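Local structure of 4'-phospho-dehydrooxetanocin synthase (Bacillus megaterium, 5UL3) at residues Q337-L342 and E383-R388; Q376-I381 and H421-A426. The protein catalyses the oxidative ring contraction of dAMP to an oxetane aldehyde in oxetanocin A biosynthesis, using cobalamin, a [4Fe-4S] cluster and S-adenosylmethionine. One frame throughout, in Å; residues are numbered along the deposited sequence.

Interaction 1 of 2, residues Q337-L342 and E383-R388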
# COMPACT_ATOMS: atom_id res chain seq x y z
N GLN A 337 -0.83 -20.28 -6.28
CA GLN A 337 -0.40 -19.70 -5.02
C GLN A 337 -1.26 -18.51 -4.62
O GLN A 337 -1.64 -18.36 -3.45
CB GLN A 337 1.07 -19.30 -5.13
CG GLN A 337 1.64 -18.77 -3.86
CD GLN A 337 1.72 -19.83 -2.77
OE1 GLN A 337 1.84 -19.50 -1.59
NE2 GLN A 337 1.67 -21.11 -3.16
N THR A 338 -1.54 -17.62 -5.58
CA THR A 338 -2.47 -16.51 -5.35
C THR A 338 -3.78 -17.01 -4.74
O THR A 338 -4.27 -16.46 -3.75
CB THR A 338 -2.74 -15.76 -6.67
OG1 THR A 338 -1.51 -15.21 -7.16
CG2 THR A 338 -3.72 -14.59 -6.46
N LEU A 339 -4.34 -18.08 -5.30
CA LEU A 339 -5.62 -18.58 -4.80
C LEU A 339 -5.48 -19.21 -3.43
O LEU A 339 -6.37 -19.07 -2.58
CB LEU A 339 -6.22 -19.57 -5.81
CG LEU A 339 -6.67 -18.92 -7.13
CD1 LEU A 339 -7.07 -19.95 -8.19
CD2 LEU A 339 -7.81 -17.92 -6.87
N LYS A 340 -4.36 -19.90 -3.19
CA LYS A 340 -4.11 -20.47 -1.86
C LYS A 340 -3.96 -19.38 -0.82
O LYS A 340 -4.57 -19.45 0.27
CB LYS A 340 -2.85 -21.34 -1.88
CG LYS A 340 -2.37 -21.64 -0.44
CD LYS A 340 -0.97 -22.22 -0.42
CE LYS A 340 -0.55 -22.66 0.99
NZ LYS A 340 -0.46 -21.53 1.97
N GLN A 341 -3.15 -18.36 -1.11
CA GLN A 341 -2.93 -17.31 -0.12
C GLN A 341 -4.22 -16.52 0.13
O GLN A 341 -4.50 -16.14 1.28
CB GLN A 341 -1.81 -16.37 -0.59
CG GLN A 341 -0.45 -17.11 -0.61
CD GLN A 341 0.75 -16.19 -0.74
OE1 GLN A 341 0.69 -15.01 -0.36
NE2 GLN A 341 1.85 -16.72 -1.26
N LEU A 342 -5.01 -16.28 -0.91
CA LEU A 342 -6.30 -15.61 -0.70
C LEU A 342 -7.20 -16.46 0.19
O LEU A 342 -7.85 -15.95 1.11
CB LEU A 342 -6.97 -15.33 -2.05
CG LEU A 342 -6.37 -14.16 -2.87
CD1 LEU A 342 -6.90 -14.23 -4.30
CD2 LEU A 342 -6.69 -12.78 -2.23
N GLU A 383 -11.50 -16.78 -12.14
CA GLU A 383 -12.26 -18.03 -12.20
C GLU A 383 -12.13 -18.81 -10.90
O GLU A 383 -13.10 -19.41 -10.44
CB GLU A 383 -11.79 -18.88 -13.39
CG GLU A 383 -12.30 -18.37 -14.73
CD GLU A 383 -11.97 -19.29 -15.90
OE1 GLU A 383 -10.90 -19.94 -15.90
OE2 GLU A 383 -12.80 -19.36 -16.83
N GLY A 384 -10.94 -18.78 -10.30
CA GLY A 384 -10.76 -19.42 -9.00
C GLY A 384 -11.59 -18.77 -7.91
O GLY A 384 -12.17 -19.46 -7.07
N LEU A 385 -11.64 -17.44 -7.89
CA LEU A 385 -12.46 -16.74 -6.90
C LEU A 385 -13.94 -17.05 -7.10
O LEU A 385 -14.70 -17.15 -6.13
CB LEU A 385 -12.22 -15.23 -6.99
CG LEU A 385 -10.85 -14.76 -6.48
CD1 LEU A 385 -10.68 -13.26 -6.69
CD2 LEU A 385 -10.72 -15.09 -5.00
N LEU A 386 -14.36 -17.20 -8.36
CA LEU A 386 -15.76 -17.46 -8.66
C LEU A 386 -16.17 -18.87 -8.26
O LEU A 386 -17.37 -19.14 -8.14
CB LEU A 386 -16.02 -17.20 -10.14
CG LEU A 386 -15.97 -15.72 -10.55
CD1 LEU A 386 -15.91 -15.56 -12.06
CD2 LEU A 386 -17.18 -14.98 -9.97
N LYS A 387 -15.21 -19.78 -8.05
CA LYS A 387 -15.50 -21.12 -7.56
C LYS A 387 -15.71 -21.16 -6.05
O LYS A 387 -16.21 -22.16 -5.54
CB LYS A 387 -14.37 -22.09 -7.93
CG LYS A 387 -14.34 -22.46 -9.38
CD LYS A 387 -13.08 -23.25 -9.71
CE LYS A 387 -12.87 -23.31 -11.22
NZ LYS A 387 -11.59 -23.99 -11.57
N ARG A 388 -15.34 -20.10 -5.33
CA ARG A 388 -15.50 -20.10 -3.89
C ARG A 388 -16.98 -20.07 -3.52
O ARG A 388 -17.83 -19.66 -4.31
CB ARG A 388 -14.78 -18.90 -3.27
CG ARG A 388 -13.27 -18.87 -3.56
CD ARG A 388 -12.63 -17.66 -2.91
NE ARG A 388 -12.81 -17.70 -1.46
CZ ARG A 388 -12.10 -18.47 -0.65
NH1 ARG A 388 -11.13 -19.25 -1.13
NH2 ARG A 388 -12.34 -18.46 0.66
O HOH W 1 -9.28 -18.85 -3.32

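Interaction 2 of 2, residues Q376-I381 and H421-A426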
# COMPACT_ATOMS: atom_id res chain seq x y z
N GLN A 376 -4.68 -13.64 -19.27
CA GLN A 376 -5.22 -14.96 -18.96
C GLN A 376 -4.91 -15.36 -17.52
O GLN A 376 -5.71 -16.06 -16.89
CB GLN A 376 -4.69 -16.01 -19.94
CG GLN A 376 -5.39 -17.36 -19.80
CD GLN A 376 -6.89 -17.25 -20.05
OE1 GLN A 376 -7.32 -16.62 -21.02
NE2 GLN A 376 -7.68 -17.85 -19.17
N ARG A 377 -3.77 -14.93 -16.99
CA ARG A 377 -3.48 -15.17 -15.58
C ARG A 377 -4.54 -14.52 -14.68
O ARG A 377 -4.99 -15.13 -13.71
CB ARG A 377 -2.09 -14.65 -15.25
CG ARG A 377 -1.78 -14.65 -13.77
CD ARG A 377 -0.33 -14.30 -13.50
NE ARG A 377 -0.07 -14.13 -12.07
CZ ARG A 377 -0.39 -13.03 -11.38
NH1 ARG A 377 -1.00 -12.01 -11.98
NH2 ARG A 377 -0.10 -12.96 -10.08
N ILE A 378 -4.92 -13.28 -14.99
CA ILE A 378 -5.94 -12.62 -14.17
C ILE A 378 -7.27 -13.35 -14.29
O ILE A 378 -7.97 -13.57 -13.29
CB ILE A 378 -6.06 -11.13 -14.57
CG1 ILE A 378 -4.72 -10.39 -14.36
CG2 ILE A 378 -7.21 -10.45 -13.79
CD1 ILE A 378 -4.20 -10.40 -12.92
N ILE A 379 -7.65 -13.73 -15.52
CA ILE A 379 -8.91 -14.43 -15.72
C ILE A 379 -8.92 -15.74 -14.94
O ILE A 379 -9.93 -16.09 -14.31
CB ILE A 379 -9.17 -14.64 -17.22
CG1 ILE A 379 -9.53 -13.28 -17.86
CG2 ILE A 379 -10.29 -15.66 -17.43
CD1 ILE A 379 -9.51 -13.28 -19.38
N ASP A 380 -7.78 -16.46 -14.91
CA ASP A 380 -7.69 -17.69 -14.12
C ASP A 380 -7.84 -17.43 -12.61
O ASP A 380 -8.49 -18.21 -11.90
CB ASP A 380 -6.36 -18.40 -14.40
CG ASP A 380 -6.28 -18.97 -15.81
OD1 ASP A 380 -7.28 -18.87 -16.55
OD2 ASP A 380 -5.21 -19.52 -16.18
N ILE A 381 -7.23 -16.36 -12.10
CA ILE A 381 -7.44 -16.01 -10.69
C ILE A 381 -8.92 -15.71 -10.44
O ILE A 381 -9.51 -16.20 -9.46
CB ILE A 381 -6.54 -14.82 -10.30
CG1 ILE A 381 -5.07 -15.25 -10.32
CG2 ILE A 381 -6.93 -14.28 -8.89
CD1 ILE A 381 -4.08 -14.08 -10.33
N HIS A 421 -13.84 -7.41 -17.13
CA HIS A 421 -15.16 -7.92 -16.78
C HIS A 421 -15.05 -9.06 -15.78
O HIS A 421 -15.80 -9.10 -14.79
CB HIS A 421 -15.92 -8.37 -18.03
CG HIS A 421 -17.32 -8.83 -17.75
ND1 HIS A 421 -17.85 -9.98 -18.31
CD2 HIS A 421 -18.30 -8.30 -16.98
CE1 HIS A 421 -19.09 -10.14 -17.89
NE2 HIS A 421 -19.39 -9.13 -17.09
N TYR A 422 -14.12 -9.99 -16.01
CA TYR A 422 -13.89 -11.06 -15.05
C TYR A 422 -13.49 -10.50 -13.69
O TYR A 422 -13.90 -11.04 -12.66
CB TYR A 422 -12.81 -12.02 -15.55
CG TYR A 422 -13.39 -13.20 -16.33
CD1 TYR A 422 -13.66 -13.09 -17.67
CD2 TYR A 422 -13.69 -14.39 -15.69
CE1 TYR A 422 -14.20 -14.15 -18.38
CE2 TYR A 422 -14.24 -15.46 -16.39
CZ TYR A 422 -14.49 -15.33 -17.74
OH TYR A 422 -15.02 -16.37 -18.46
N CYS A 423 -12.68 -9.44 -13.67
CA CYS A 423 -12.35 -8.80 -12.39
C CYS A 423 -13.62 -8.30 -11.70
O CYS A 423 -13.81 -8.52 -10.50
CB CYS A 423 -11.39 -7.64 -12.60
SG CYS A 423 -9.72 -8.19 -13.01
N ALA A 424 -14.50 -7.63 -12.44
CA ALA A 424 -15.75 -7.16 -11.85
C ALA A 424 -16.58 -8.33 -11.33
O ALA A 424 -17.12 -8.28 -10.21
CB ALA A 424 -16.54 -6.35 -12.87
N LEU A 425 -16.72 -9.39 -12.14
CA LEU A 425 -17.49 -10.55 -11.72
C LEU A 425 -16.94 -11.15 -10.43
O LEU A 425 -17.71 -11.60 -9.57
CB LEU A 425 -17.51 -11.62 -12.81
CG LEU A 425 -18.28 -11.31 -14.10
CD1 LEU A 425 -18.09 -12.44 -15.10
CD2 LEU A 425 -19.75 -11.12 -13.78
N ALA A 426 -15.62 -11.16 -10.28
CA ALA A 426 -15.02 -11.80 -9.12
C ALA A 426 -14.98 -10.91 -7.89
O ALA A 426 -14.52 -11.37 -6.83
CB ALA A 426 -13.61 -12.28 -9.46

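Interaction 1 of 2, residues Q337-L342 and E383-R388
Leu-339 shows how a branched side chain fills the groove offered by a glycine on the next helix: it lies over Gly-384, where the two backbones come closest, 6.7 Å between the CA atoms of this pair. Its CB leaves helix 335-351 beside the other segment rather than straight at it, but with chi1 at -69° CG stands anti to the carbonyl carbon, and the end of the chain swings across. From there the methyls divide the work. CD1 rests on CA of Gly-384 at 3.8 Å, against bare backbone, since glycine carries no side chain. CD2 also touches the glycine and reaches the backbone N of Leu-385 at 4.0 Å. One turn on, Leu-342 crosses Leu-385 at about a right angle, with its CD1 4.0 Å from Leu-385 CD2. A water adds a polar link at the margin, donating to Leu-339 O (3.0 Å) and accepting from Arg-388 NH1 (2.9 Å). The same NH1 forms a salt bridge with Asp-343, so the arginine holds helix 335-351 twice. Leu-342 also packs on Leu-307 of strand 305-311, placing the contact among the outer helices of the partial TIM barrel of a radical SAM domain.

Interaction 2 of 2, residues Q376-I381 and H421-A426
Segments 376-381 and 421-426, on helices 374-386 and 410-426, have their nearest CA atoms at Ile-379 and Tyr-422, 6.1 Å apart. Both belong to the helical layer of the partial TIM barrel that forms the AdoMet radical domain, and they illustrate how such neighbours meet through a few apolar side chains. Tyr-422 sends its CB toward the opposing helix and presents one flat face to Ile-379. The methyl CG2 of Ile-379 sits over the middle of that ring, 3.9 Å from its centroid and only 6° off the ring normal, a CH-pi contact of nearly vertical approach. The other branch of the isoleucine serves the same face nearer its root, CG1 lying 4.1 Å from Tyr-422 CD1. With chi1 of Tyr-422 at -92°, displaced from the usual staggered value, the ring stands where both branches can cover it. Tyr-422 also packs on Cys-382 and Glu-383, so two neighbouring turns of helix 374-386 meet it. Beside this pair runs a second apolar contact, made by buried residues. Ile-378, which also touches Phe-365 and Met-419, and Cys-423, which also touches Cys-382, join the interface to its surroundings. On the flank of helix 374-386, Gln-376 NE2 donates to Asp-380 OD1 at 2.8 Å, meeting the oxygen from above the carboxylate plane. Back in the interface, the thiol of Cys-423 is met by a single branch of Ile-378, with SG 3.5 Å from CG2.

Followed from the N terminus, the chain reaches helix 335-351 only after the cobalamin-binding Rossmann fold, then passes strand 357-360 and helix 374-386, where interaction 1 closes its loop; strand 393-398 and helix 410-426 follow, and interaction 2 closes the second. The loops cross rather than nest, because 376-381 is passed before 383-388 is reached. Helix 374-386 serves both contacts, with its earlier turns in interaction 2 and its later ones in interaction 1. The centres lie 11 Å apart and the contacts touch directly, with Leu-339 CD2 3.5 Å from Ile-381 O and Leu-386 CD2 3.4 Å from Leu-425 O. Together they tie three successive helices of the partial barrel into one layer.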